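Local coordinates for protein rubber oxygenase (Streptomyces sp., PDB 5O1L) that catalyses the oxidative endo-type cleavage of poly(cis-1,4-isoprene) in rubber, adding dioxygen across its double bonds with the help of a non-covalently bound b-type heme, at residues K241-W245 with F326-T330; G127-A132 with L382-V386; W231-T236 with A282-S286. All blocks are in the same frame, centred on the assembly; numbering follows the deposited sequence.

The three contacts tie helix 224-244 and helix 127-142 to the later helices of this all-helical heme protein. Interactions 1 and 3 share helix 224-244, gripping its C-terminal part and its middle; their centres lie about 15 Å apart, and their segments alternate along the chain. Interaction 2 closes a long loop of chain that contains the other two. It touches interaction 1 directly, where Met242 SD packs on Val130 CG2 at 3.6 Å and Phe326 CE2 on Leu382 CD1 at 3.8 Å. Interaction 3 lies nearest the active site: the side chain of Trp231 comes within about 4 Å of the heme, whereas interactions 1 and 2 lie away from it.

Interaction 1. Residues K241-W245 with F326-T330; sequences KMKQW and FSRYT
Lys241 reaches the end of the partner segment with its ammonium group: NZ donates to Thr330 O at 3.1 Å, tilted from the carbonyl plane. Bends at chi2 and chi3 lay the chain along its own helix toward the C-terminal end, and in one of the two conformers of Gln244 the same nitrogen also bonds to Gln244 OE1. A water is a further partner of NZ. This water also accepts from Trp245 NE1 at 3.0 Å and donates to Tyr329 O, so one molecule joins both helices, and it sits over the centre of the Tyr329 ring. Trp245 forms an aromatic cluster with Phe326 and Tyr329. Its five-membered ring lies almost parallel to the Tyr329 ring (planes at 4°) but slid aside, with little overlap. At the far end Trp245 CH2 meets Phe326 CZ at 3.6 Å, the two rings inclined at 51°. Thr330 OG1 lies in plane at the indole edge, 3.6 Å from Trp245 CZ2, and over one face of Phe326 toward its rim, while donating to Phe326 O. The contact thus joins the C-terminal part of helix 224-244 to helix 320-331; Trp355 of helix 345-362 packs edge-to-face with both Trp245 and Phe326, and Leu133 of helix 127-142 touches Lys241 and Trp245.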
loop_
_atom_site.group_PDB
_atom_site.type_symbol
_atom_site.label_atom_id
_atom_site.label_comp_id
_atom_site.label_asym_id
_atom_site.label_seq_id
_atom_site.Cartn_x
_atom_site.Cartn_y
_atom_site.Cartn_z
ATOM N N LYS A 241 2.706 -10.298 -10.106
ATOM C CA LYS A 241 3.436 -9.723 -11.249
ATOM C C LYS A 241 4.888 -10.145 -11.247
ATOM O O LYS A 241 5.434 -10.477 -12.356
ATOM C CB LYS A 241 3.352 -8.223 -11.220
ATOM C CG LYS A 241 2.004 -7.649 -11.468
ATOM C CD LYS A 241 1.286 -8.155 -12.713
ATOM C CE LYS A 241 2.104 -7.924 -13.986
ATOM N NZ LYS A 241 1.274 -8.311 -15.165
ATOM N N MET A 242 5.564 -10.229 -10.115
ATOM C CA MET A 242 6.965 -10.637 -10.109
ATOM C C MET A 242 7.062 -12.037 -10.689
ATOM O O MET A 242 7.977 -12.342 -11.506
ATOM C CB MET A 242 7.591 -10.580 -8.728
ATOM C CG MET A 242 7.838 -9.137 -8.390
ATOM S SD MET A 242 8.922 -8.987 -6.959
ATOM C CE MET A 242 8.030 -9.856 -5.895
ATOM N N LYS A 243 6.178 -12.933 -10.277
ATOM C CA LYS A 243 6.231 -14.315 -10.731
ATOM C C LYS A 243 5.954 -14.315 -12.208
ATOM O O LYS A 243 6.687 -15.050 -12.950
ATOM C CB LYS A 243 5.311 -15.242 -9.927
ATOM C CG LYS A 243 5.839 -15.452 -8.535
ATOM C CD LYS A 243 4.912 -16.237 -7.634
ATOM C CE LYS A 243 5.655 -16.890 -6.506
ATOM N NZ LYS A 243 4.667 -17.631 -5.665
ATOM N N GLN A 244 4.973 -13.560 -12.691
ATOM C CA GLN A 244 4.619 -13.562 -14.120
ATOM C C GLN A 244 5.806 -13.113 -14.957
ATOM O O GLN A 244 6.049 -13.645 -16.052
ATOM C CB GLN A 244 3.437 -12.649 -14.419
ATOM C CG GLN A 244 2.915 -12.709 -15.846
ATOM C CD GLN A 244 1.850 -11.644 -16.120
ATOM O OE1 GLN A 244 1.364 -10.960 -15.200
ATOM N NE2 GLN A 244 1.532 -11.437 -17.390
ATOM N N TRP A 245 6.562 -12.139 -14.485
ATOM C CA TRP A 245 7.739 -11.599 -15.190
ATOM C C TRP A 245 8.937 -12.488 -15.155
ATOM O O TRP A 245 9.927 -12.159 -15.842
ATOM C CB TRP A 245 8.122 -10.236 -14.580
ATOM C CG TRP A 245 7.191 -9.109 -14.841
ATOM C CD1 TRP A 245 6.161 -9.074 -15.701
ATOM C CD2 TRP A 245 7.265 -7.833 -14.261
ATOM N NE1 TRP A 245 5.572 -7.857 -15.656
ATOM C CE2 TRP A 245 6.239 -7.057 -14.797
ATOM C CE3 TRP A 245 8.102 -7.249 -13.311
ATOM C CZ2 TRP A 245 6.053 -5.701 -14.410
ATOM C CZ3 TRP A 245 7.915 -5.933 -12.937
ATOM C CH2 TRP A 245 6.911 -5.178 -13.519
ATOM N N PHE A 326 4.420 1.083 -19.981
ATOM C CA PHE A 326 4.816 0.159 -18.928
ATOM C C PHE A 326 3.681 -0.081 -17.940
ATOM O O PHE A 326 3.476 -1.223 -17.478
ATOM C CB PHE A 326 6.085 0.630 -18.221
ATOM C CG PHE A 326 6.669 -0.440 -17.323
ATOM C CD1 PHE A 326 7.285 -1.515 -17.908
ATOM C CD2 PHE A 326 6.546 -0.354 -15.990
ATOM C CE1 PHE A 326 7.828 -2.515 -17.157
ATOM C CE2 PHE A 326 7.036 -1.440 -15.195
ATOM C CZ PHE A 326 7.605 -2.454 -15.804
ATOM N N SER A 327 2.888 0.957 -17.664
ATOM C CA SER A 327 1.784 0.764 -16.725
ATOM C C SER A 327 0.657 -0.104 -17.341
ATOM O O SER A 327 0.022 -0.925 -16.679
ATOM C CB SER A 327 1.246 2.084 -16.285
ATOM O OG SER A 327 2.265 2.796 -15.630
ATOM N N ARG A 328 0.377 0.022 -18.626
ATOM C CA ARG A 328 -0.565 -0.802 -19.288
ATOM C C ARG A 328 -0.080 -2.215 -19.346
ATOM O O ARG A 328 -0.860 -3.145 -19.170
ATOM C CB ARG A 328 -0.861 -0.282 -20.726
ATOM C CG ARG A 328 -1.700 0.965 -20.684
ATOM C CD ARG A 328 -1.970 1.526 -22.074
ATOM N NE ARG A 328 -2.756 0.592 -22.782
ATOM C CZ ARG A 328 -4.085 0.429 -22.670
ATOM N NH1 ARG A 328 -4.839 1.282 -22.047
ATOM N NH2 ARG A 328 -4.642 -0.607 -23.264
ATOM N N TYR A 329 1.203 -2.433 -19.572
ATOM C CA TYR A 329 1.764 -3.783 -19.575
ATOM C C TYR A 329 1.594 -4.415 -18.179
ATOM O O TYR A 329 1.313 -5.618 -18.098
ATOM C CB TYR A 329 3.232 -3.642 -19.923
ATOM C CG TYR A 329 4.030 -4.911 -19.734
ATOM C CD1 TYR A 329 3.807 -5.996 -20.508
ATOM C CD2 TYR A 329 5.040 -4.967 -18.787
ATOM C CE1 TYR A 329 4.525 -7.155 -20.294
ATOM C CE2 TYR A 329 5.806 -6.071 -18.611
ATOM C CZ TYR A 329 5.572 -7.141 -19.357
ATOM O OH TYR A 329 6.341 -8.290 -19.141
ATOM N N THR A 330 1.827 -3.624 -17.169
ATOM C CA THR A 330 1.806 -4.096 -15.774
ATOM C C THR A 330 0.390 -4.366 -15.339
ATOM O O THR A 330 0.085 -5.457 -14.755
ATOM C CB THR A 330 2.450 -3.086 -14.903
ATOM O OG1 THR A 330 3.845 -2.977 -15.252
ATOM C CG2 THR A 330 2.359 -3.514 -13.483
HETATM O O HOH W 1 3.005 -7.751 -17.184
#

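Interaction 2. Residues G127-A132 with L382-V386; sequences GIYVGA and LRKFV
Val386 presses both methyls into the backbone of the first segment. With CG1 anti to the backbone N (chi1 175°), that methyl approaches Gly127 O at 3.8 Å, while CG2 turns to the next part of the helix and rests 3.5 Å from Ala132 N and 3.6 Å from Gly131 C. The side chain sits as a knob in a hole formed by Gly127, Ile128, Gly131 and Ala132. Gly131 makes this close seat possible: a beta carbon there would point at Val386 and clash with CG1. Such knobs-into-holes packing, with two glycines and an alanine among the four residues of the hole, joins helix 127-142 to helix 373-393 at a local crossing angle of 71° and an axial separation of 9.0 Å.

Ile128 flanks the knob. Its chain is fully extended, both torsions near 180°, which carries Ile128 CD1 across to Arg383 CB at 3.8 Å; the two side chains meet at about a right angle. Only the base of the arginine takes part here, since the chain bends at chi3 and leads away, its NE forming a salt bridge with Glu380. Replacing Ile128 by an alanine would probably open a gap beside Arg383 CB and leave Leu382 CB without its apolar neighbour.

Further along, Ala132 CB meets the Leu382 CD2 branch at 4.2 Å. Phe385 turns the edge of its ring to the first helix, Phe385 CE2 lying 4.0 Å from Gly131 O. Leu136, one turn onward in helix 127-142, touches both Leu382 and Phe385.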
loop_
_atom_site.group_PDB
_atom_site.type_symbol
_atom_site.label_atom_id
_atom_site.label_comp_id
_atom_site.label_asym_id
_atom_site.label_seq_id
_atom_site.Cartn_x
_atom_site.Cartn_y
_atom_site.Cartn_z
ATOM N N GLY A 127 14.480 -4.961 -5.708
ATOM C CA GLY A 127 13.968 -3.607 -5.492
ATOM C C GLY A 127 13.504 -2.854 -6.693
ATOM O O GLY A 127 12.526 -2.124 -6.601
ATOM N N ILE A 128 14.161 -2.986 -7.832
ATOM C CA ILE A 128 13.649 -2.290 -9.030
ATOM C C ILE A 128 12.234 -2.765 -9.378
ATOM O O ILE A 128 11.339 -1.972 -9.744
ATOM C CB ILE A 128 14.610 -2.395 -10.226
ATOM C CG1 ILE A 128 14.132 -1.459 -11.348
ATOM C CG2 ILE A 128 14.820 -3.778 -10.673
ATOM C CD1 ILE A 128 15.132 -1.457 -12.480
ATOM N N TYR A 129 12.019 -4.092 -9.268
ATOM C CA TYR A 129 10.732 -4.660 -9.618
ATOM C C TYR A 129 9.671 -4.336 -8.615
ATOM O O TYR A 129 8.594 -3.846 -8.966
ATOM C CB TYR A 129 10.824 -6.196 -9.804
ATOM C CG TYR A 129 11.953 -6.581 -10.729
ATOM C CD1 TYR A 129 11.940 -6.116 -12.031
ATOM C CD2 TYR A 129 13.027 -7.339 -10.262
ATOM C CE1 TYR A 129 13.000 -6.335 -12.874
ATOM C CE2 TYR A 129 14.083 -7.605 -11.100
ATOM C CZ TYR A 129 14.039 -7.108 -12.419
ATOM O OH TYR A 129 15.099 -7.280 -13.378
ATOM N N VAL A 130 9.978 -4.537 -7.333
ATOM C CA VAL A 130 8.987 -4.211 -6.294
ATOM C C VAL A 130 8.647 -2.730 -6.297
ATOM O O VAL A 130 7.487 -2.306 -6.172
ATOM C CB VAL A 130 9.499 -4.678 -4.957
ATOM C CG1 VAL A 130 8.672 -4.331 -3.861
ATOM C CG2 VAL A 130 9.692 -6.179 -4.914
ATOM N N GLY A 131 9.679 -1.916 -6.420
ATOM C CA GLY A 131 9.469 -0.468 -6.345
ATOM C C GLY A 131 8.673 0.020 -7.541
ATOM O O GLY A 131 7.828 0.929 -7.419
ATOM N N ALA A 132 8.934 -0.518 -8.719
ATOM C CA ALA A 132 8.192 -0.115 -9.912
ATOM C C ALA A 132 6.742 -0.579 -9.811
ATOM O O ALA A 132 5.816 0.121 -10.185
ATOM C CB ALA A 132 8.834 -0.679 -11.163
ATOM N N LEU A 382 13.057 3.375 -14.744
ATOM C CA LEU A 382 12.400 2.731 -13.578
ATOM C C LEU A 382 13.357 2.715 -12.394
ATOM O O LEU A 382 12.889 2.942 -11.252
ATOM C CB LEU A 382 11.940 1.333 -13.959
ATOM C CG LEU A 382 10.823 1.333 -14.978
ATOM C CD1 LEU A 382 10.583 -0.102 -15.473
ATOM C CD2 LEU A 382 9.532 1.900 -14.376
ATOM N N ARG A 383 14.601 2.407 -12.587
ATOM C CA ARG A 383 15.551 2.359 -11.468
ATOM C C ARG A 383 15.668 3.744 -10.823
ATOM O O ARG A 383 15.608 3.847 -9.597
ATOM C CB ARG A 383 16.909 1.917 -11.975
ATOM C CG ARG A 383 17.902 1.646 -10.872
ATOM C CD ARG A 383 19.311 1.472 -11.346
ATOM N NE ARG A 383 19.820 2.728 -11.823
ATOM C CZ ARG A 383 20.475 3.616 -11.126
ATOM N NH1 ARG A 383 20.883 4.717 -11.691
ATOM N NH2 ARG A 383 20.733 3.389 -9.819
ATOM N N LYS A 384 15.755 4.800 -11.640
ATOM C CA LYS A 384 15.877 6.144 -11.071
ATOM C C LYS A 384 14.560 6.510 -10.363
ATOM O O LYS A 384 14.602 7.169 -9.273
ATOM C CB LYS A 384 16.164 7.177 -12.164
ATOM C CG LYS A 384 17.571 7.095 -12.718
ATOM C CD LYS A 384 17.852 8.362 -13.473
ATOM C CE LYS A 384 19.304 8.443 -13.951
ATOM N NZ LYS A 384 19.512 7.837 -15.280
ATOM N N PHE A 385 13.425 6.151 -10.901
ATOM C CA PHE A 385 12.132 6.347 -10.235
ATOM C C PHE A 385 12.127 5.706 -8.841
ATOM O O PHE A 385 11.718 6.360 -7.858
ATOM C CB PHE A 385 11.007 5.775 -11.126
ATOM C CG PHE A 385 9.677 5.638 -10.521
ATOM C CD1 PHE A 385 8.859 6.743 -10.405
ATOM C CD2 PHE A 385 9.228 4.441 -10.027
ATOM C CE1 PHE A 385 7.609 6.640 -9.803
ATOM C CE2 PHE A 385 7.965 4.327 -9.509
ATOM C CZ PHE A 385 7.179 5.412 -9.375
ATOM N N VAL A 386 12.541 4.472 -8.734
ATOM C CA VAL A 386 12.527 3.784 -7.459
ATOM C C VAL A 386 13.455 4.513 -6.462
ATOM O O VAL A 386 13.067 4.688 -5.296
ATOM C CB VAL A 386 12.869 2.281 -7.632
ATOM C CG1 VAL A 386 12.955 1.665 -6.238
ATOM C CG2 VAL A 386 11.737 1.631 -8.425
#

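Interaction 3. Residues W231-T236 with A282-S286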
loop_
_atom_site.group_PDB
_atom_site.type_symbol
_atom_site.label_atom_id
_atom_site.label_comp_id
_atom_site.label_asym_id
_atom_site.label_seq_id
_atom_site.Cartn_x
_atom_site.Cartn_y
_atom_site.Cartn_z
ATOM N N TRP A 231 -4.728 -3.795 0.606
ATOM C CA TRP A 231 -3.633 -4.741 0.821
ATOM C C TRP A 231 -3.429 -5.688 -0.404
ATOM O O TRP A 231 -2.303 -5.951 -0.824
ATOM C CB TRP A 231 -3.980 -5.557 2.076
ATOM C CG TRP A 231 -2.930 -6.443 2.625
ATOM C CD1 TRP A 231 -2.090 -6.167 3.678
ATOM C CD2 TRP A 231 -2.647 -7.803 2.302
ATOM N NE1 TRP A 231 -1.307 -7.252 3.999
ATOM C CE2 TRP A 231 -1.611 -8.273 3.139
ATOM C CE3 TRP A 231 -3.117 -8.689 1.347
ATOM C CZ2 TRP A 231 -1.164 -9.579 3.115
ATOM C CZ3 TRP A 231 -2.643 -9.979 1.308
ATOM C CH2 TRP A 231 -1.654 -10.409 2.139
ATOM N N HIS A 232 -4.537 -6.158 -0.994
ATOM C CA HIS A 232 -4.452 -7.024 -2.167
ATOM C C HIS A 232 -3.896 -6.297 -3.377
ATOM O O HIS A 232 -3.228 -6.921 -4.195
ATOM C CB HIS A 232 -5.789 -7.628 -2.457
ATOM C CG HIS A 232 -6.094 -8.748 -1.524
ATOM N ND1 HIS A 232 -5.339 -9.873 -1.393
ATOM C CD2 HIS A 232 -7.105 -8.880 -0.617
ATOM C CE1 HIS A 232 -5.878 -10.652 -0.463
ATOM N NE2 HIS A 232 -6.964 -10.076 -0.003
ATOM N N SER A 233 -4.114 -4.991 -3.453
ATOM C CA SER A 233 -3.565 -4.148 -4.548
ATOM C C SER A 233 -2.074 -3.944 -4.391
ATOM O O SER A 233 -1.448 -3.560 -5.380
ATOM C CB SER A 233 -4.278 -2.819 -4.627
ATOM O OG SER A 233 -3.807 -1.880 -3.708
ATOM N N LEU A 234 -1.539 -4.282 -3.246
ATOM C CA LEU A 234 -0.137 -4.184 -2.897
ATOM C C LEU A 234 0.473 -5.538 -2.850
ATOM O O LEU A 234 0.953 -6.005 -3.885
ATOM C CB LEU A 234 0.007 -3.447 -1.533
ATOM C CG LEU A 234 -0.344 -1.971 -1.645
ATOM C CD1 LEU A 234 -0.683 -1.367 -0.282
ATOM C CD2 LEU A 234 0.832 -1.226 -2.258
ATOM N N ALA A 235 0.433 -6.253 -1.754
ATOM C CA ALA A 235 1.101 -7.561 -1.594
ATOM C C ALA A 235 0.748 -8.586 -2.682
ATOM O O ALA A 235 1.606 -9.131 -3.338
ATOM C CB ALA A 235 0.784 -8.128 -0.256
ATOM N N THR A 236 -0.548 -8.862 -2.810
ATOM C CA THR A 236 -0.911 -9.978 -3.679
ATOM C C THR A 236 -0.599 -9.620 -5.130
ATOM O O THR A 236 -0.177 -10.500 -5.912
ATOM C CB THR A 236 -2.433 -10.240 -3.547
ATOM O OG1 THR A 236 -2.653 -10.331 -2.107
ATOM C CG2 THR A 236 -2.801 -11.530 -4.114
ATOM N N ALA A 282 -4.787 -15.742 0.007
ATOM C CA ALA A 282 -4.745 -14.364 -0.461
ATOM C C ALA A 282 -5.097 -14.242 -1.944
ATOM O O ALA A 282 -5.804 -13.325 -2.320
ATOM C CB ALA A 282 -3.355 -13.805 -0.266
ATOM N N ASN A 283 -4.589 -15.184 -2.757
ATOM C CA ASN A 283 -4.794 -15.105 -4.179
ATOM C C ASN A 283 -6.287 -15.314 -4.517
ATOM O O ASN A 283 -6.838 -14.589 -5.317
ATOM C CB ASN A 283 -3.942 -16.142 -4.905
ATOM C CG ASN A 283 -2.460 -15.809 -4.905
ATOM O OD1 ASN A 283 -2.127 -14.658 -4.826
ATOM N ND2 ASN A 283 -1.623 -16.775 -4.991
ATOM N N ALA A 284 -6.888 -16.242 -3.771
ATOM C CA ALA A 284 -8.325 -16.454 -4.018
ATOM C C ALA A 284 -9.175 -15.281 -3.571
ATOM O O ALA A 284 -10.090 -14.873 -4.272
ATOM C CB ALA A 284 -8.740 -17.708 -3.307
ATOM N N GLN A 285 -8.817 -14.686 -2.447
ATOM C CA GLN A 285 -9.523 -13.522 -1.947
ATOM C C GLN A 285 -9.424 -12.307 -2.869
ATOM O O GLN A 285 -10.406 -11.635 -3.119
ATOM C CB GLN A 285 -9.143 -13.198 -0.546
ATOM C CG GLN A 285 -9.880 -12.040 0.071
ATOM C CD GLN A 285 -9.558 -11.896 1.496
ATOM O OE1 GLN A 285 -8.582 -11.272 1.899
ATOM N NE2 GLN A 285 -10.299 -12.624 2.337
ATOM N N SER A 286 -8.230 -12.014 -3.369
ATOM C CA SER A 286 -8.045 -10.891 -4.283
ATOM C C SER A 286 -8.993 -10.977 -5.484
ATOM O O SER A 286 -9.563 -9.963 -5.866
ATOM C CB SER A 286 -6.609 -10.883 -4.694
ATOM O OG SER A 286 -6.422 -9.731 -5.575
HETATM O O HOH W 2 -4.064 -8.661 -6.327
HETATM O O HOH W 3 -0.048 -13.290 -5.652
#
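His232 fills the space between the two helices, and every atom of its side chain has a neighbour. His232 CB lies 3.8 Å from Ser286 OG, and CG rests against CB and CA of the same serine. His232 ND1 turns back to its own helix, where it shares a 2.8 Å hydrogen bond with Thr236 OG1. His232 CE1 comes 3.3 Å from Ala282 O, obliquely to the ring, and CD2 borders Gln285 OE1. At the tip, His232 NE2 donates to Gln285 OE1 at 2.8 Å in a nearly straight bond (175°). The acceptor lies in the imidazole plane, and the donor is on a lone pair of the amide oxygen, although the two planes stand 85° apart. Bonds at both nitrogens therefore fix the rotation of the ring. Its faces are covered too: Ser286 N lies over the centre of one, and Trp231 CE3 is set toward the rim of the other.

The extended chain of Gln285 brings its amide to the histidine, and NE2 of that amide bonds to Thr35 OG1. Beside the ring, Thr236 CG2 meets Asn283 OD1 at 3.3 Å. Two waters complete the seam, one linking His232 O to Ser286 OG, the other donating to Thr236 O and Asn283 OD1.

The contact backs Trp231, whose side chain lies about 4 Å from the heme and about 10 Å from that of His198, the probable axial ligand. Here helix 224-244, widened by a pi-type turn, crosses helix 279-289 at a local angle of -139°. Helix 251-267 packs beside them through Trp261, which meets Trp231 edge-to-face and whose backbone O accepts the N-H of Trp231 NE1, while helix 127-142 touches Ser233 and Leu234.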